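Local coordinates for methionine-binding protein (Coxiella burnetii, PDB 3TQW), which probably captures methionine in the periplasm as the substrate-binding lipoprotein of an ABC transporter, and holds that amino acid in its cleft, at residues P44-A47 against L48-S52; N56-H60 against L61-K65; I93-L96 against T97-K100. One frame throughout, in Å; residues are numbered along the deposited sequence. Where two conformers were deposited one is given.

Interaction 1. Residues P44-A47 against L48-S52; sequences PNEA and LADGS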
loop_
_atom_site.group_PDB
_atom_site.type_symbol
_atom_site.label_atom_id
_atom_site.label_comp_id
_atom_site.label_asym_id
_atom_site.label_seq_id
_atom_site.Cartn_x
_atom_site.Cartn_y
_atom_site.Cartn_z
ATOM N N PRO A 44 -3.605 -1.231 -12.419
ATOM C CA PRO A 44 -5.041 -0.953 -12.226
ATOM C C PRO A 44 -5.514 0.453 -12.651
ATOM O O PRO A 44 -6.672 0.593 -13.031
ATOM C CB PRO A 44 -5.240 -1.158 -10.719
ATOM C CG PRO A 44 -4.201 -2.198 -10.362
ATOM C CD PRO A 44 -2.997 -1.821 -11.213
ATOM N N ASN A 45 -4.658 1.468 -12.579
ATOM C CA ASN A 45 -5.053 2.804 -13.038
ATOM C C ASN A 45 -5.147 2.884 -14.565
ATOM O O ASN A 45 -5.959 3.635 -15.102
ATOM C CB ASN A 45 -4.123 3.894 -12.492
ATOM C CG ASN A 45 -4.369 4.196 -11.026
ATOM O OD1 ASN A 45 -5.478 3.995 -10.512
ATOM N ND2 ASN A 45 -3.337 4.685 -10.340
ATOM N N GLU A 46 -4.309 2.127 -15.267
ATOM C CA GLU A 46 -4.426 2.058 -16.719
ATOM C C GLU A 46 -5.729 1.347 -17.066
ATOM O O GLU A 46 -6.451 1.767 -17.972
ATOM C CB GLU A 46 -3.231 1.332 -17.342
ATOM C CG GLU A 46 -3.345 1.088 -18.848
ATOM C CD GLU A 46 -3.177 2.350 -19.690
ATOM O OE1 GLU A 46 -2.700 3.380 -19.163
ATOM O OE2 GLU A 46 -3.520 2.309 -20.889
ATOM N N ALA A 47 -6.040 0.283 -16.329
ATOM C CA ALA A 47 -7.283 -0.452 -16.563
ATOM C C ALA A 47 -8.515 0.419 -16.294
ATOM O O ALA A 47 -9.528 0.311 -16.983
ATOM C CB ALA A 47 -7.323 -1.717 -15.713
ATOM N N LEU A 48 -8.423 1.288 -15.296
ATOM C CA LEU A 48 -9.511 2.212 -14.991
ATOM C C LEU A 48 -9.623 3.278 -16.084
ATOM O O LEU A 48 -10.716 3.590 -16.559
ATOM C CB LEU A 48 -9.268 2.876 -13.629
ATOM C CG LEU A 48 -10.281 3.899 -13.120
ATOM C CD1 LEU A 48 -11.678 3.289 -12.962
ATOM C CD2 LEU A 48 -9.788 4.470 -11.793
ATOM N N ALA A 49 -8.484 3.824 -16.490
ATOM C CA ALA A 49 -8.461 4.852 -17.523
ATOM C C ALA A 49 -8.986 4.343 -18.867
ATOM O O ALA A 49 -9.672 5.080 -19.589
ATOM C CB ALA A 49 -7.055 5.427 -17.679
ATOM N N ASP A 50 -8.665 3.095 -19.206
ATOM C CA ASP A 50 -9.061 2.555 -20.509
ATOM C C ASP A 50 -10.434 1.872 -20.520
ATOM O O ASP A 50 -10.892 1.410 -21.568
ATOM C CB ASP A 50 -7.963 1.663 -21.131
ATOM C CG ASP A 50 -7.820 0.300 -20.447
ATOM O OD1 ASP A 50 -8.785 -0.191 -19.826
ATOM O OD2 ASP A 50 -6.723 -0.294 -20.551
ATOM N N GLY A 51 -11.086 1.815 -19.361
ATOM C CA GLY A 51 -12.448 1.308 -19.275
ATOM C C GLY A 51 -12.562 -0.172 -18.952
ATOM O O GLY A 51 -13.671 -0.704 -18.864
ATOM N N SER A 52 -11.420 -0.831 -18.766
ATOM C CA SER A 52 -11.378 -2.259 -18.422
ATOM C C SER A 52 -12.013 -2.568 -17.064
ATOM O O SER A 52 -12.586 -3.642 -16.865
ATOM C CB SER A 52 -9.935 -2.774 -18.433
ATOM O OG SER A 52 -9.495 -2.985 -19.756
HETATM O O HOH W 1 -4.693 0.525 -22.227
#

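Interaction 2. Residues N56-H60 against L61-K65; sequences NMFQH and LPYLK. With MET (methionine), chain C.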
loop_
_atom_site.group_PDB
_atom_site.type_symbol
_atom_site.label_atom_id
_atom_site.label_comp_id
_atom_site.label_asym_id
_atom_site.label_seq_id
_atom_site.Cartn_x
_atom_site.Cartn_y
_atom_site.Cartn_z
ATOM N N ASN A 56 -11.077 0.968 -8.917
ATOM C CA ASN A 56 -10.045 0.118 -8.356
ATOM C C ASN A 56 -9.823 0.437 -6.887
ATOM O O ASN A 56 -10.169 1.520 -6.420
ATOM C CB ASN A 56 -8.742 0.140 -9.181
ATOM C CG ASN A 56 -8.036 1.495 -9.173
ATOM O OD1 ASN A 56 -7.977 2.186 -8.154
ATOM N ND2 ASN A 56 -7.487 1.874 -10.328
HETATM N N MSE A 57 -9.304 -0.538 -6.153
HETATM C CA MSE A 57 -9.004 -0.361 -4.743
HETATM C C MSE A 57 -7.668 -1.026 -4.466
HETATM O O MSE A 57 -7.612 -2.237 -4.237
HETATM C CB MSE A 57 -10.081 -1.008 -3.867
HETATM C CG MSE A 57 -9.832 -0.791 -2.364
HETATM SE SE MSE A 57 -10.487 -2.258 -1.233
HETATM C CE MSE A 57 -9.263 -3.668 -1.828
ATOM N N PHE A 58 -6.591 -0.249 -4.495
ATOM C CA PHE A 58 -5.264 -0.826 -4.316
ATOM C C PHE A 58 -4.193 0.168 -3.879
ATOM O O PHE A 58 -3.085 -0.237 -3.521
ATOM C CB PHE A 58 -4.802 -1.490 -5.617
ATOM C CG PHE A 58 -4.224 -0.524 -6.612
ATOM C CD1 PHE A 58 -5.056 0.263 -7.398
ATOM C CD2 PHE A 58 -2.851 -0.398 -6.764
ATOM C CE1 PHE A 58 -4.525 1.166 -8.311
ATOM C CE2 PHE A 58 -2.315 0.502 -7.677
ATOM C CZ PHE A 58 -3.154 1.281 -8.451
ATOM N N GLN A 59 -4.505 1.460 -3.918
ATOM C CA GLN A 59 -3.473 2.485 -3.784
ATOM C C GLN A 59 -3.813 3.563 -2.763
ATOM O O GLN A 59 -4.982 3.751 -2.399
ATOM C CB GLN A 59 -3.243 3.162 -5.141
ATOM C CG GLN A 59 -4.275 4.236 -5.446
ATOM C CD GLN A 59 -4.377 4.549 -6.919
ATOM O OE1 GLN A 59 -3.394 4.920 -7.559
ATOM N NE2 GLN A 59 -5.574 4.401 -7.470
ATOM N N HIS A 60 -2.788 4.289 -2.322
ATOM C CA HIS A 60 -2.996 5.511 -1.547
ATOM C C HIS A 60 -2.937 6.756 -2.439
ATOM O O HIS A 60 -2.568 6.675 -3.615
ATOM C CB HIS A 60 -2.007 5.614 -0.374
ATOM C CG HIS A 60 -0.584 5.311 -0.735
ATOM N ND1 HIS A 60 0.135 6.063 -1.642
ATOM C CD2 HIS A 60 0.266 4.355 -0.286
ATOM C CE1 HIS A 60 1.358 5.576 -1.745
ATOM N NE2 HIS A 60 1.466 4.537 -0.935
ATOM N N LEU A 61 -3.297 7.901 -1.871
ATOM C CA LEU A 61 -3.382 9.143 -2.633
ATOM C C LEU A 61 -2.041 9.605 -3.232
ATOM O O LEU A 61 -1.999 10.041 -4.381
ATOM C CB LEU A 61 -4.018 10.244 -1.777
ATOM C CG LEU A 61 -4.523 11.497 -2.486
ATOM C CD1 LEU A 61 -5.327 11.135 -3.725
ATOM C CD2 LEU A 61 -5.350 12.356 -1.531
ATOM N N PRO A 62 -0.941 9.514 -2.462
ATOM C CA PRO A 62 0.353 9.891 -3.047
ATOM C C PRO A 62 0.722 9.039 -4.265
ATOM O O PRO A 62 1.282 9.562 -5.229
ATOM C CB PRO A 62 1.340 9.643 -1.900
ATOM C CG PRO A 62 0.499 9.848 -0.659
ATOM C CD PRO A 62 -0.828 9.230 -1.020
ATOM N N TYR A 63 0.423 7.746 -4.226
ATOM C CA TYR A 63 0.656 6.909 -5.395
ATOM C C TYR A 63 -0.201 7.370 -6.580
ATOM O O TYR A 63 0.278 7.464 -7.709
ATOM C CB TYR A 63 0.386 5.435 -5.084
ATOM C CG TYR A 63 0.832 4.520 -6.200
ATOM C CD1 TYR A 63 0.006 4.275 -7.294
ATOM C CD2 TYR A 63 2.086 3.919 -6.174
ATOM C CE1 TYR A 63 0.416 3.439 -8.333
ATOM C CE2 TYR A 63 2.504 3.078 -7.203
ATOM C CZ TYR A 63 1.667 2.850 -8.280
ATOM O OH TYR A 63 2.078 2.026 -9.306
ATOM N N LEU A 64 -1.472 7.657 -6.315
ATOM C CA LEU A 64 -2.385 8.111 -7.362
ATOM C C LEU A 64 -1.904 9.415 -7.991
ATOM O O LEU A 64 -1.850 9.547 -9.215
ATOM C CB LEU A 64 -3.793 8.299 -6.787
ATOM C CG LEU A 64 -4.838 8.860 -7.746
ATOM C CD1 LEU A 64 -4.891 8.027 -9.028
ATOM C CD2 LEU A 64 -6.216 8.915 -7.071
ATOM N N LYS A 65 -1.558 10.378 -7.144
ATOM C CA LYS A 65 -1.051 11.658 -7.612
ATOM C C LYS A 65 0.215 11.473 -8.438
ATOM O O LYS A 65 0.397 12.125 -9.465
ATOM C CB LYS A 65 -0.780 12.592 -6.428
ATOM C CG LYS A 65 -2.041 13.000 -5.671
ATOM C CD LYS A 65 -1.706 13.840 -4.443
ATOM C CE LYS A 65 -2.975 14.303 -3.728
ATOM N NZ LYS A 65 -2.675 15.014 -2.451
HETATM N N MET C . -1.756 -1.332 -0.287
HETATM C CA MET C . -0.492 -0.606 -0.464
HETATM C C MET C . -0.124 0.095 0.840
HETATM O O MET C . -1.005 0.602 1.532
HETATM C CB MET C . -0.631 0.415 -1.602
HETATM C CG MET C . 0.632 1.215 -1.937
HETATM S SD MET C . 0.355 2.388 -3.290
HETATM C CE MET C . 0.067 1.237 -4.633
HETATM O OXT MET C . 1.041 0.170 1.239
#

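Interaction 3. Residues I93-L96 against T97-K100; sequences ITAL and TQLK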
loop_
_atom_site.group_PDB
_atom_site.type_symbol
_atom_site.label_atom_id
_atom_site.label_comp_id
_atom_site.label_asym_id
_atom_site.label_seq_id
_atom_site.Cartn_x
_atom_site.Cartn_y
_atom_site.Cartn_z
ATOM N N ILE A 93 18.374 -9.519 11.436
ATOM C CA ILE A 93 18.437 -8.844 12.731
ATOM C C ILE A 93 17.080 -8.833 13.433
ATOM O O ILE A 93 16.034 -8.857 12.780
ATOM C CB ILE A 93 18.957 -7.391 12.609
ATOM C CG1 ILE A 93 18.019 -6.548 11.743
ATOM C CG2 ILE A 93 20.378 -7.366 12.055
ATOM C CD1 ILE A 93 18.449 -5.091 11.605
ATOM N N THR A 94 17.105 -8.799 14.764
ATOM C CA THR A 94 15.884 -8.724 15.561
ATOM C C THR A 94 15.702 -7.333 16.148
ATOM O O THR A 94 14.627 -6.992 16.636
ATOM C CB THR A 94 15.893 -9.737 16.722
ATOM O OG1 THR A 94 17.046 -9.508 17.541
ATOM C CG2 THR A 94 15.930 -11.162 16.193
ATOM N N ALA A 95 16.763 -6.534 16.114
ATOM C CA ALA A 95 16.696 -5.169 16.621
ATOM C C ALA A 95 17.451 -4.229 15.696
ATOM O O ALA A 95 18.470 -4.602 15.120
ATOM C CB ALA A 95 17.261 -5.096 18.032
ATOM N N LEU A 96 16.952 -3.007 15.556
ATOM C CA LEU A 96 17.522 -2.069 14.597
ATOM C C LEU A 96 18.964 -1.685 14.921
ATOM O O LEU A 96 19.753 -1.407 14.016
ATOM C CB LEU A 96 16.643 -0.822 14.474
ATOM C CG LEU A 96 15.298 -1.027 13.770
ATOM C CD1 LEU A 96 14.457 0.242 13.840
ATOM C CD2 LEU A 96 15.508 -1.461 12.320
ATOM N N THR A 97 19.312 -1.673 16.205
ATOM C CA THR A 97 20.674 -1.323 16.607
ATOM C C THR A 97 21.712 -2.324 16.094
ATOM O O THR A 97 22.897 -2.005 16.008
ATOM C CB THR A 97 20.811 -1.164 18.142
ATOM O OG1 THR A 97 20.320 -2.340 18.801
ATOM C CG2 THR A 97 20.027 0.045 18.623
ATOM N N GLN A 98 21.265 -3.526 15.744
ATOM C CA GLN A 98 22.172 -4.563 15.252
ATOM C C GLN A 98 22.760 -4.266 13.867
ATOM O O GLN A 98 23.700 -4.935 13.436
ATOM C CB GLN A 98 21.473 -5.925 15.228
ATOM C CG GLN A 98 20.987 -6.411 16.585
ATOM C CD GLN A 98 20.365 -7.793 16.519
ATOM O OE1 GLN A 98 19.396 -8.018 15.793
ATOM N NE2 GLN A 98 20.928 -8.731 17.272
ATOM N N LEU A 99 22.206 -3.281 13.165
ATOM C CA LEU A 99 22.689 -2.953 11.824
ATOM C C LEU A 99 24.171 -2.608 11.833
ATOM O O LEU A 99 24.612 -1.768 12.610
ATOM C CB LEU A 99 21.897 -1.796 11.219
ATOM C CG LEU A 99 20.525 -2.150 10.650
ATOM C CD1 LEU A 99 19.784 -0.896 10.238
ATOM C CD2 LEU A 99 20.670 -3.115 9.477
ATOM N N LYS A 100 24.934 -3.257 10.963
ATOM C CA LYS A 100 26.349 -2.952 10.821
ATOM C C LYS A 100 26.548 -1.792 9.856
ATOM O O LYS A 100 25.646 -1.437 9.089
ATOM C CB LYS A 100 27.114 -4.179 10.319
ATOM C CG LYS A 100 27.026 -5.388 11.240
ATOM C CD LYS A 100 27.537 -6.646 10.550
ATOM C CE LYS A 100 27.368 -7.875 11.434
ATOM N NZ LYS A 100 27.647 -9.135 10.688
#

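Interaction 1. Residues P44-A47 against L48-S52
A47 O receives S52 N at 2.8 Å, a weak and bent bond, and S52 CB comes to 3.9 Å from A47 CB, where the small methyl allows close approach. An Asx turn overlaps this contact: D50 OD1 accepts from S52 N at 2.9 Å, nearly in line with its C-O bond, and from S52 OG on its syn side. Two donors thus restrain the carboxylate's rotation.

The helix ends here in a Schellman motif. G51 takes a positive phi of 93°, a backbone conformation that glycine, lacking a CB, adopts without crowding the carbonyl before it. Ahead of it run the helical bonds L48 N to P44 O, A49 N to N45 O and D50 N to E46 O.

E46 and D50 stand one helical turn apart. In the E46 conformer described here, CG lies anti to the backbone N (chi1 174°) and the chain then bends at chi2, which brings the end back toward D50, with E46 OE2 4.1 Å from D50 OD2. A water probably bridges these two oxygens and, if so, may soften the repulsion between like charges. In the same conformer OE1 is hydrogen-bonded to the hydroxyl of Y73.

Farther out, S52 O accepts from R6 and L48 O from R204. On the buried flank, L48 packs on N56 and I75, suiting a leucine, and the amide of N45 bonds to Q59, N56 and Q67.

Interaction 2. Residues N56-H60 against L61-K65
F58 turns its ring edge toward the face of Y63 in an offset edge-to-face pair, planes 77° apart and centroids 6.0 Å apart. Beside them the bound methionine lays its CE over one face of Y63, 3.6 Å above the plane, while its SD sits over a face of the H60 imidazole. Flat, polarisable rings suit a thioether, and these residues form part of the methionine pocket.

Strand 56-60 gives way to helix 61-65 at nearly a right angle, with H60 as the N-cap. H60 ND1 accepts from Y63 N at 3.1 Å, the donor lying close to the imidazole plane; chi1 of 46°, placing CG between the backbone N and carbonyl carbon, swings the ring back over the first turn. H60 O accepts from L64 N. P62, which has no N-H to satisfy there, puts its CD 3.4 Å from H60 ND1. H60 NE2 is bonded to N113, so both ring nitrogens are engaged and the imidazole's rotation is fixed.

Q59 crosses Y63 at about a right angle, its OE1 in the plane of the phenol ring at the edge, 3.5 Å from Y63 CD1. That oxygen also meets L64 CB and accepts from N45.

Interaction 3. Residues I93-L96 against T97-K100
Two successive turns carry the backbone here, with Q98 N bonded to A95 O at 3.1 Å and L99 N to L96 O at 3.2 Å, both donors lying well above the carbonyl planes as the tight 3-10 geometry of residues 96-98 brings about. The motif is a short 3-10 turn in the surface connection between strands 87-89 and 104-108, and a glutamine side chain folds back from it to bind the chain just before the turn.

Q98 carries most of the contact. With CG anti to its own carbonyl carbon (chi1 -61°) and the chain extended beyond, it reaches back past I93, the two side chains running in opposite directions, and delivers OE1 to three donors. T94 N approaches nearly in line with the amide C=O, at 2.6 Å. A95 N, at 3.0 Å, comes from above the amide plane, as does the longer bond from T94 OG1. A glutamine suits the place because its neutral carbonyl oxygen can collect consecutive backbone N-H groups at the end of a long arm; these bonds hold the amide's rotation. The threonine hydroxyl is turned toward the same oxygen.

The apolar side is made by branched residues. L96 packs on A124 and L188, and L99, buried, on L126, so these leucines seat the turn against neighbouring loops, while L99 O is bonded to K147 NZ. I93 N, at the start, is held by S90 OG. The short branch of I93, CG2, lies 3.7 Å from Q98 CB, covering the arm's aliphatic root. Its longer branch crosses L99 at about a right angle, with I93 CD1 3.7 Å from L99 CD2.

Overall arrangement
From the N terminus the three contacts come in series, each formed within one continuous stretch, so none nests in or crosses another. Interaction 1 ends helix 44-49 and turns the chain toward strand 55-60, which lies inside the six-stranded sheet. Interaction 2 follows on that strand and turns it into helix 61-71 at the methionine pocket. These two touch: the N45 amide joins them and P44 packs on F58, tying the helix to the strand that carries F58, Q59 and H60 of the pocket. Interaction 3 belongs to the connection between strands 87-89 and 104-108 of the five-stranded sheet; its centre lies about 32 Å from that of interaction 2 and 42 Å from that of interaction 1.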